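Local coordinates for protein proline dehydrogenase (Deinococcus radiodurans, PDB 4H6Q) that oxidises L-proline to (S)-1-pyrroline-5-carboxylate with the help of FAD, the first step in breaking proline down to glutamate, at residues Glu66-Pro71 and Thr75-Asp80; Thr153-Gly156 and His162-Thr165; Asp208-Tyr213 and Glu234-Asp239. One frame throughout, in Å; residues are numbered along the deposited sequence.

Contact 1 (Glu66-Pro71 and Thr75-Asp80); sequences EFIDSP and TEFADD
The CA atoms of Ile-68 and Phe-77 lie 8.8 Å apart, closing to 6.3 Å between those of Pro-71 and Thr-75, where the loop after strand 58-63 of the beta8-alpha8 barrel turns into helix 71-90. Pro-71 stands in the first turn of that helix, and its O accepts twice from Thr-75. The backbone N of Thr-75 makes the ordinary helical bond to Pro-71 O at 3.1 Å, while the hydroxyl OG1 of the same threonine donates to Pro-71 O over 3.0 Å. The two donors come from opposite faces of the carbonyl plane, N tilted 30° and OG1 tilted 24°, so the oxygen is held from both faces at once. Thr-75 holds OG1 beside its own backbone N (chi1 -54°), which lets the hydroxyl bend back along the helix to the carbonyl one turn earlier. A valine in its place would probably leave Pro-71 O with the backbone donor alone of these two, and would take from Asn-119 ND2 of helix 115-129 its weak bond to OG1. Two residues further along the helix, the side chains of Phe-77 and Ile-68 cross at about a right angle. CD1 of Ile-68 approaches the ring obliquely and sits 3.5 Å from CD1 of Phe-77, with CG of the ring next at 4.0 Å. Earlier in the same loop Glu-66 OE2 forms a salt bridge with NH2 of Arg-293, a residue that binds substrate. Ser-70, at the N-cap position, turns OG onto the backbone N of Lys-73.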
loop_
_atom_site.group_PDB
_atom_site.type_symbol
_atom_site.label_atom_id
_atom_site.label_comp_id
_atom_site.label_asym_id
_atom_site.label_seq_id
_atom_site.Cartn_x
_atom_site.Cartn_y
_atom_site.Cartn_z
ATOM N N GLU A 66 9.516 -3.636 8.923
ATOM C CA GLU A 66 8.703 -4.843 8.791
ATOM C C GLU A 66 9.295 -6.000 9.592
ATOM O O GLU A 66 10.503 -5.989 9.926
ATOM C CB GLU A 66 8.588 -5.235 7.283
ATOM C CG GLU A 66 9.944 -5.440 6.594
ATOM C CD GLU A 66 9.828 -5.472 5.108
ATOM O OE1 GLU A 66 10.250 -6.474 4.500
ATOM O OE2 GLU A 66 9.298 -4.497 4.522
ATOM N N PHE A 67 8.473 -6.996 9.872
ATOM C CA PHE A 67 8.912 -8.226 10.583
ATOM C C PHE A 67 9.667 -7.861 11.849
ATOM O O PHE A 67 10.762 -8.354 12.129
ATOM C CB PHE A 67 9.726 -9.170 9.673
ATOM C CG PHE A 67 8.997 -9.534 8.403
ATOM C CD1 PHE A 67 7.769 -10.208 8.453
ATOM C CD2 PHE A 67 9.465 -9.118 7.153
ATOM C CE1 PHE A 67 7.048 -10.473 7.300
ATOM C CE2 PHE A 67 8.774 -9.426 6.003
ATOM C CZ PHE A 67 7.548 -10.104 6.067
ATOM N N ILE A 68 9.045 -6.991 12.646
ATOM C CA ILE A 68 9.656 -6.512 13.875
ATOM C C ILE A 68 9.462 -7.542 14.999
ATOM O O ILE A 68 8.328 -7.948 15.301
ATOM C CB ILE A 68 9.077 -5.127 14.223
ATOM C CG1 ILE A 68 9.380 -4.172 13.039
ATOM C CG2 ILE A 68 9.653 -4.625 15.546
ATOM C CD1 ILE A 68 8.981 -2.757 13.311
ATOM N N ASP A 69 10.563 -7.990 15.600
ATOM C CA ASP A 69 10.497 -9.129 16.521
ATOM C C ASP A 69 10.013 -8.802 17.908
ATOM O O ASP A 69 9.327 -9.612 18.539
ATOM C CB ASP A 69 11.850 -9.824 16.639
ATOM C CG ASP A 69 12.261 -10.477 15.344
ATOM O OD1 ASP A 69 11.354 -11.042 14.678
ATOM O OD2 ASP A 69 13.448 -10.376 14.953
ATOM N N SER A 70 10.391 -7.644 18.412
ATOM C CA SER A 70 10.064 -7.281 19.780
ATOM C C SER A 70 8.655 -6.670 19.902
ATOM O O SER A 70 8.323 -5.715 19.185
ATOM C CB SER A 70 11.078 -6.208 20.161
ATOM O OG SER A 70 10.635 -5.449 21.217
ATOM N N PRO A 71 7.824 -7.169 20.840
ATOM C CA PRO A 71 6.510 -6.519 21.050
ATOM C C PRO A 71 6.604 -5.048 21.458
ATOM O O PRO A 71 5.769 -4.219 21.048
ATOM C CB PRO A 71 5.851 -7.352 22.165
ATOM C CG PRO A 71 6.656 -8.555 22.356
ATOM C CD PRO A 71 7.989 -8.407 21.633
ATOM N N THR A 75 5.063 -1.871 19.144
ATOM C CA THR A 75 4.150 -0.865 19.678
ATOM C C THR A 75 4.737 0.528 19.502
ATOM O O THR A 75 4.006 1.482 19.163
ATOM C CB THR A 75 3.764 -1.214 21.144
ATOM O OG1 THR A 75 3.247 -2.566 21.137
ATOM C CG2 THR A 75 2.698 -0.273 21.702
ATOM N N GLU A 76 6.037 0.667 19.703
ATOM C CA GLU A 76 6.720 1.924 19.351
ATOM C C GLU A 76 6.514 2.286 17.887
ATOM O O GLU A 76 6.305 3.468 17.530
ATOM C CB GLU A 76 8.229 1.816 19.678
ATOM C CG GLU A 76 9.022 3.088 19.365
ATOM C CD GLU A 76 10.502 2.922 19.619
ATOM O OE1 GLU A 76 10.934 1.902 20.193
ATOM O OE2 GLU A 76 11.281 3.821 19.239
ATOM N N PHE A 77 6.574 1.293 17.002
ATOM C CA PHE A 77 6.411 1.525 15.563
ATOM C C PHE A 77 4.985 2.069 15.349
ATOM O O PHE A 77 4.802 3.081 14.658
ATOM C CB PHE A 77 6.623 0.229 14.767
ATOM C CG PHE A 77 6.668 0.451 13.297
ATOM C CD1 PHE A 77 7.883 0.468 12.610
ATOM C CD2 PHE A 77 5.472 0.643 12.570
ATOM C CE1 PHE A 77 7.932 0.680 11.219
ATOM C CE2 PHE A 77 5.516 0.869 11.186
ATOM C CZ PHE A 77 6.751 0.864 10.512
ATOM N N ALA A 78 3.978 1.411 15.944
ATOM C CA ALA A 78 2.602 1.930 15.846
ATOM C C ALA A 78 2.475 3.373 16.363
ATOM O O ALA A 78 1.763 4.212 15.753
ATOM C CB ALA A 78 1.672 1.015 16.573
ATOM N N ASP A 79 3.188 3.676 17.465
ATOM C CA ASP A 79 3.155 5.033 17.986
ATOM C C ASP A 79 3.765 6.029 16.995
ATOM O O ASP A 79 3.270 7.163 16.859
ATOM C CB ASP A 79 3.880 5.092 19.332
ATOM C CG ASP A 79 3.156 4.348 20.435
ATOM O OD1 ASP A 79 1.925 4.194 20.335
ATOM O OD2 ASP A 79 3.829 4.013 21.428
ATOM N N ASP A 80 4.811 5.627 16.283
ATOM C CA ASP A 80 5.388 6.439 15.240
ATOM C C ASP A 80 4.490 6.640 14.037
ATOM O O ASP A 80 4.473 7.726 13.444
ATOM C CB ASP A 80 6.739 5.871 14.832
ATOM C CG ASP A 80 7.801 6.021 15.905
ATOM O OD1 ASP A 80 7.659 6.884 16.787
ATOM O OD2 ASP A 80 8.824 5.302 15.814
#

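Contact 2 (Thr153-Gly156 and His162-Thr165); sequences TLVG and HVGT
Val-163 pushes one methyl, CG1, against the turn of helix 144-158 that carries Leu-154 and Val-155. The methyl is 3.8 Å from the backbone N of Val-155, and 3.9 Å separates it from the carbonyl carbon of Leu-154, so it rests against the peptide linking the two. Side chains close in as well: CG2 of Val-155 lies 3.8 Å from CG1 of Val-163, and CB of Leu-154 is a little farther from that methyl, at 4.2 Å. Val-163 carries CG1 in the tight site between its own backbone N and carbonyl carbon (chi1 57°), and this rotation aims the methyl at the helix. The CA atoms of Val-155 and Val-163 are 6.3 Å apart. Both segments belong to the beta-alpha-beta unit of strand 133-136, helix 144-158 and strand 163-168 in the barrel, and Val-163 is an outward-facing strand residue meeting the surrounding helices. Leu-136 of the neighbouring strand and Ile-124 of helix 115-129 each touch both Leu-154 and Val-163, widening the apolar patch. Backbone bonds from Gly-164 to Ile-134 and Leu-136 fix the strand's position in the sheet. Across the two segments the contact is made of aliphatic carbon and backbone van der Waals touches, so helix and strand are held by close fit and burial rather than by any directional bond.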
loop_
_atom_site.group_PDB
_atom_site.type_symbol
_atom_site.label_atom_id
_atom_site.label_comp_id
_atom_site.label_asym_id
_atom_site.label_seq_id
_atom_site.Cartn_x
_atom_site.Cartn_y
_atom_site.Cartn_z
ATOM N N THR A 153 -12.606 -8.045 10.590
ATOM C CA THR A 153 -12.884 -7.510 11.925
ATOM C C THR A 153 -12.832 -5.957 11.951
ATOM O O THR A 153 -13.714 -5.291 12.510
ATOM C CB THR A 153 -11.890 -8.087 12.942
ATOM O OG1 THR A 153 -12.078 -9.498 12.997
ATOM C CG2 THR A 153 -12.053 -7.470 14.343
ATOM N N LEU A 154 -11.795 -5.394 11.345
ATOM C CA LEU A 154 -11.562 -3.967 11.406
ATOM C C LEU A 154 -12.588 -3.196 10.582
ATOM O O LEU A 154 -12.998 -2.082 10.984
ATOM C CB LEU A 154 -10.132 -3.606 10.972
ATOM C CG LEU A 154 -9.093 -4.108 11.983
ATOM C CD1 LEU A 154 -7.710 -4.177 11.330
ATOM C CD2 LEU A 154 -9.082 -3.232 13.268
ATOM N N VAL A 155 -13.011 -3.736 9.443
ATOM C CA VAL A 155 -14.109 -3.106 8.687
ATOM C C VAL A 155 -15.370 -3.035 9.560
ATOM O O VAL A 155 -16.074 -2.000 9.603
ATOM C CB VAL A 155 -14.414 -3.866 7.370
ATOM C CG1 VAL A 155 -15.762 -3.413 6.738
ATOM C CG2 VAL A 155 -13.292 -3.663 6.382
ATOM N N GLY A 156 -15.659 -4.102 10.302
ATOM C CA GLY A 156 -16.785 -4.112 11.213
ATOM C C GLY A 156 -16.723 -3.033 12.282
ATOM O O GLY A 156 -17.747 -2.440 12.647
ATOM N N HIS A 162 -12.838 3.561 5.920
ATOM C CA HIS A 162 -11.673 3.937 6.710
ATOM C C HIS A 162 -10.566 2.921 6.767
ATOM O O HIS A 162 -9.480 3.277 7.259
ATOM C CB HIS A 162 -12.065 4.356 8.147
ATOM C CG HIS A 162 -12.980 5.533 8.183
ATOM N ND1 HIS A 162 -12.572 6.804 7.835
ATOM C CD2 HIS A 162 -14.306 5.608 8.388
ATOM C CE1 HIS A 162 -13.613 7.632 7.890
ATOM N NE2 HIS A 162 -14.674 6.921 8.207
ATOM N N VAL A 163 -10.798 1.692 6.294
ATOM C CA VAL A 163 -9.719 0.687 6.256
ATOM C C VAL A 163 -9.901 -0.125 5.008
ATOM O O VAL A 163 -11.026 -0.501 4.664
ATOM C CB VAL A 163 -9.686 -0.190 7.535
ATOM C CG1 VAL A 163 -11.009 -0.921 7.811
ATOM C CG2 VAL A 163 -8.529 -1.167 7.509
ATOM N N GLY A 164 -8.791 -0.387 4.319
ATOM C CA GLY A 164 -8.734 -1.169 3.097
ATOM C C GLY A 164 -7.626 -2.199 3.159
ATOM O O GLY A 164 -6.875 -2.250 4.156
ATOM N N THR A 165 -7.508 -2.996 2.112
ATOM C CA THR A 165 -6.389 -3.946 2.056
ATOM C C THR A 165 -5.953 -4.157 0.600
ATOM O O THR A 165 -6.266 -3.291 -0.251
ATOM C CB THR A 165 -6.685 -5.258 2.852
ATOM O OG1 THR A 165 -5.476 -6.007 2.991
ATOM C CG2 THR A 165 -7.742 -6.149 2.190
#

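Contact 3 (Asp208-Tyr213 and Glu234-Asp239); sequences DVDQNY and ERIIDD
Tyr-213 swings CG anti to its backbone N (chi1 -171°) and reaches toward Ile-236, which keeps CG1 beside its own N (chi1 -70°) and thereby places CG2 anti to it. The isoleucine presents two methyls to the tyrosine. CG2 of Ile-236 is 3.5 Å from CE2 of Tyr-213 and 3.6 Å from CD2 of that ring, meeting the CD2-CE2 part of the ring obliquely; the other methyl, CD1 of Ile-236, stands 4.1 Å from Tyr-213 CD2. The same CD1 also borders a carboxylate, with OD1 of Asp-210 at 4.2 Å. Ile-236 lies against two residues three apart on the facing helix, one aromatic and one charged, and the CA atoms of Asp-210 and Ile-236 are 7.8 Å apart. The helices, 206-222 and 234-246, are neighbours in the outer layer of the beta8-alpha8 barrel, with strand 227-230 lying between them in the chain, touching here near the FAD. OD1 of Asp-210 forms its salt bridge with NZ of Lys-192, an FAD-binding residue, and the nearest atoms of the Asp-210 side chain and the bound FAD are about 5 Å apart. This charge pairing probably lowers the cost of setting a carboxylate beside a methyl. One turn on, Asp-239 OD2 bridges to NE of Arg-214, a polar link from helix to helix, while the hydroxyl of Tyr-213 makes a weak hydrogen bond with the backbone O of Ala-230.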
loop_
_atom_site.group_PDB
_atom_site.type_symbol
_atom_site.label_atom_id
_atom_site.label_comp_id
_atom_site.label_asym_id
_atom_site.label_seq_id
_atom_site.Cartn_x
_atom_site.Cartn_y
_atom_site.Cartn_z
ATOM N N ASP A 208 0.246 -15.354 -16.826
ATOM C CA ASP A 208 -0.861 -15.672 -15.917
ATOM C C ASP A 208 -1.023 -14.638 -14.794
ATOM O O ASP A 208 -2.142 -14.287 -14.427
ATOM C CB ASP A 208 -0.774 -17.093 -15.324
ATOM C CG ASP A 208 -0.930 -18.194 -16.367
ATOM O OD1 ASP A 208 -1.724 -18.012 -17.330
ATOM O OD2 ASP A 208 -0.248 -19.246 -16.247
ATOM N N VAL A 209 0.089 -14.189 -14.227
ATOM C CA VAL A 209 0.055 -13.096 -13.242
ATOM C C VAL A 209 -0.649 -11.888 -13.824
ATOM O O VAL A 209 -1.500 -11.263 -13.154
ATOM C CB VAL A 209 1.480 -12.698 -12.803
ATOM C CG1 VAL A 209 1.425 -11.517 -11.802
ATOM C CG2 VAL A 209 2.158 -13.892 -12.154
ATOM N N ASP A 210 -0.304 -11.536 -15.063
ATOM C CA ASP A 210 -0.873 -10.338 -15.703
ATOM C C ASP A 210 -2.368 -10.502 -16.058
ATOM O O ASP A 210 -3.141 -9.535 -15.937
ATOM C CB ASP A 210 -0.081 -9.961 -16.961
ATOM C CG ASP A 210 1.323 -9.463 -16.638
ATOM O OD1 ASP A 210 1.615 -9.191 -15.438
ATOM O OD2 ASP A 210 2.140 -9.359 -17.606
ATOM N N GLN A 211 -2.769 -11.683 -16.527
ATOM C CA GLN A 211 -4.170 -11.938 -16.792
ATOM C C GLN A 211 -4.994 -11.931 -15.514
ATOM O O GLN A 211 -6.105 -11.371 -15.471
ATOM C CB GLN A 211 -4.374 -13.251 -17.536
ATOM C CG GLN A 211 -5.736 -13.272 -18.210
ATOM C CD GLN A 211 -5.990 -12.007 -19.110
ATOM O OE1 GLN A 211 -5.079 -11.478 -19.801
ATOM N NE2 GLN A 211 -7.219 -11.536 -19.093
ATOM N N ASN A 212 -4.445 -12.549 -14.468
ATOM C CA ASN A 212 -5.164 -12.639 -13.197
ATOM C C ASN A 212 -5.313 -11.243 -12.596
ATOM O O ASN A 212 -6.310 -10.962 -11.920
ATOM C CB ASN A 212 -4.459 -13.592 -12.221
ATOM C CG ASN A 212 -5.393 -14.108 -11.165
ATOM O OD1 ASN A 212 -6.496 -14.570 -11.487
ATOM N ND2 ASN A 212 -4.973 -14.078 -9.902
ATOM N N TYR A 213 -4.328 -10.368 -12.847
ATOM C CA TYR A 213 -4.411 -8.976 -12.429
ATOM C C TYR A 213 -5.644 -8.300 -13.023
ATOM O O TYR A 213 -6.448 -7.643 -12.301
ATOM C CB TYR A 213 -3.117 -8.233 -12.802
ATOM C CG TYR A 213 -3.048 -6.840 -12.208
ATOM C CD1 TYR A 213 -2.347 -6.599 -11.035
ATOM C CD2 TYR A 213 -3.720 -5.749 -12.820
ATOM C CE1 TYR A 213 -2.285 -5.316 -10.467
ATOM C CE2 TYR A 213 -3.655 -4.496 -12.272
ATOM C CZ TYR A 213 -2.963 -4.283 -11.100
ATOM O OH TYR A 213 -2.962 -3.017 -10.548
ATOM N N GLU A 234 2.171 -0.349 -18.323
ATOM C CA GLU A 234 1.376 0.496 -19.203
ATOM C C GLU A 234 0.352 -0.295 -20.013
ATOM O O GLU A 234 -0.733 0.227 -20.341
ATOM C CB GLU A 234 2.288 1.268 -20.149
ATOM C CG GLU A 234 2.394 2.687 -19.806
ATOM C CD GLU A 234 2.939 3.561 -20.904
ATOM O OE1 GLU A 234 4.168 3.479 -21.100
ATOM O OE2 GLU A 234 2.164 4.323 -21.567
ATOM N N ARG A 235 0.682 -1.545 -20.358
ATOM C CA ARG A 235 -0.269 -2.383 -21.101
ATOM C C ARG A 235 -1.520 -2.615 -20.233
ATOM O O ARG A 235 -2.661 -2.538 -20.724
ATOM C CB ARG A 235 0.333 -3.725 -21.495
ATOM N N ILE A 236 -1.306 -2.870 -18.946
ATOM C CA ILE A 236 -2.431 -3.069 -18.034
ATOM C C ILE A 236 -3.197 -1.751 -17.821
ATOM O O ILE A 236 -4.449 -1.733 -17.871
ATOM C CB ILE A 236 -1.976 -3.703 -16.699
ATOM C CG1 ILE A 236 -1.578 -5.145 -16.961
ATOM C CG2 ILE A 236 -3.126 -3.584 -15.650
ATOM C CD1 ILE A 236 -0.859 -5.780 -15.760
ATOM N N ILE A 237 -2.461 -0.674 -17.583
ATOM C CA ILE A 237 -3.109 0.632 -17.362
ATOM C C ILE A 237 -3.988 0.983 -18.578
ATOM O O ILE A 237 -5.137 1.439 -18.410
ATOM C CB ILE A 237 -2.039 1.726 -17.107
ATOM C CG1 ILE A 237 -1.395 1.515 -15.720
ATOM C CG2 ILE A 237 -2.608 3.153 -17.256
ATOM C CD1 ILE A 237 -0.084 2.201 -15.494
ATOM N N ASP A 238 -3.481 0.826 -19.803
ATOM C CA ASP A 238 -4.285 1.151 -20.978
ATOM C C ASP A 238 -5.536 0.263 -21.055
ATOM O O ASP A 238 -6.614 0.731 -21.447
ATOM C CB ASP A 238 -3.480 1.001 -22.274
ATOM C CG ASP A 238 -2.386 2.038 -22.422
ATOM O OD1 ASP A 238 -2.430 3.052 -21.707
ATOM O OD2 ASP A 238 -1.466 1.823 -23.255
ATOM N N ASP A 239 -5.417 -1.009 -20.682
ATOM C CA ASP A 239 -6.569 -1.913 -20.734
ATOM C C ASP A 239 -7.591 -1.537 -19.649
ATOM O O ASP A 239 -8.797 -1.658 -19.873
ATOM C CB ASP A 239 -6.139 -3.375 -20.566
ATOM C CG ASP A 239 -7.194 -4.340 -21.008
ATOM O OD1 ASP A 239 -7.972 -4.022 -21.934
ATOM O OD2 ASP A 239 -7.203 -5.459 -20.464
#

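In the fold
From the N terminus, contact 1 closes first, spanning three helical residues where the loop after strand 58-63 enters helix 71-90. Contact 2 next spans five residues, the last two of helix 144-158 and the loop after it, bringing the helix back onto strand 163-168. Contact 3 closes the longest loop, twenty residues that hold the rest of helix 206-222 and strand 227-230, and joins one outer helix to the next. The three lie in series; none nests or crosses, and none touches another. Contacts 1 and 3 fall on opposite sides of the chain's centre, their centres about 35 Å apart. Together they tie loop to helix, helix to strand and helix to helix within one barrel.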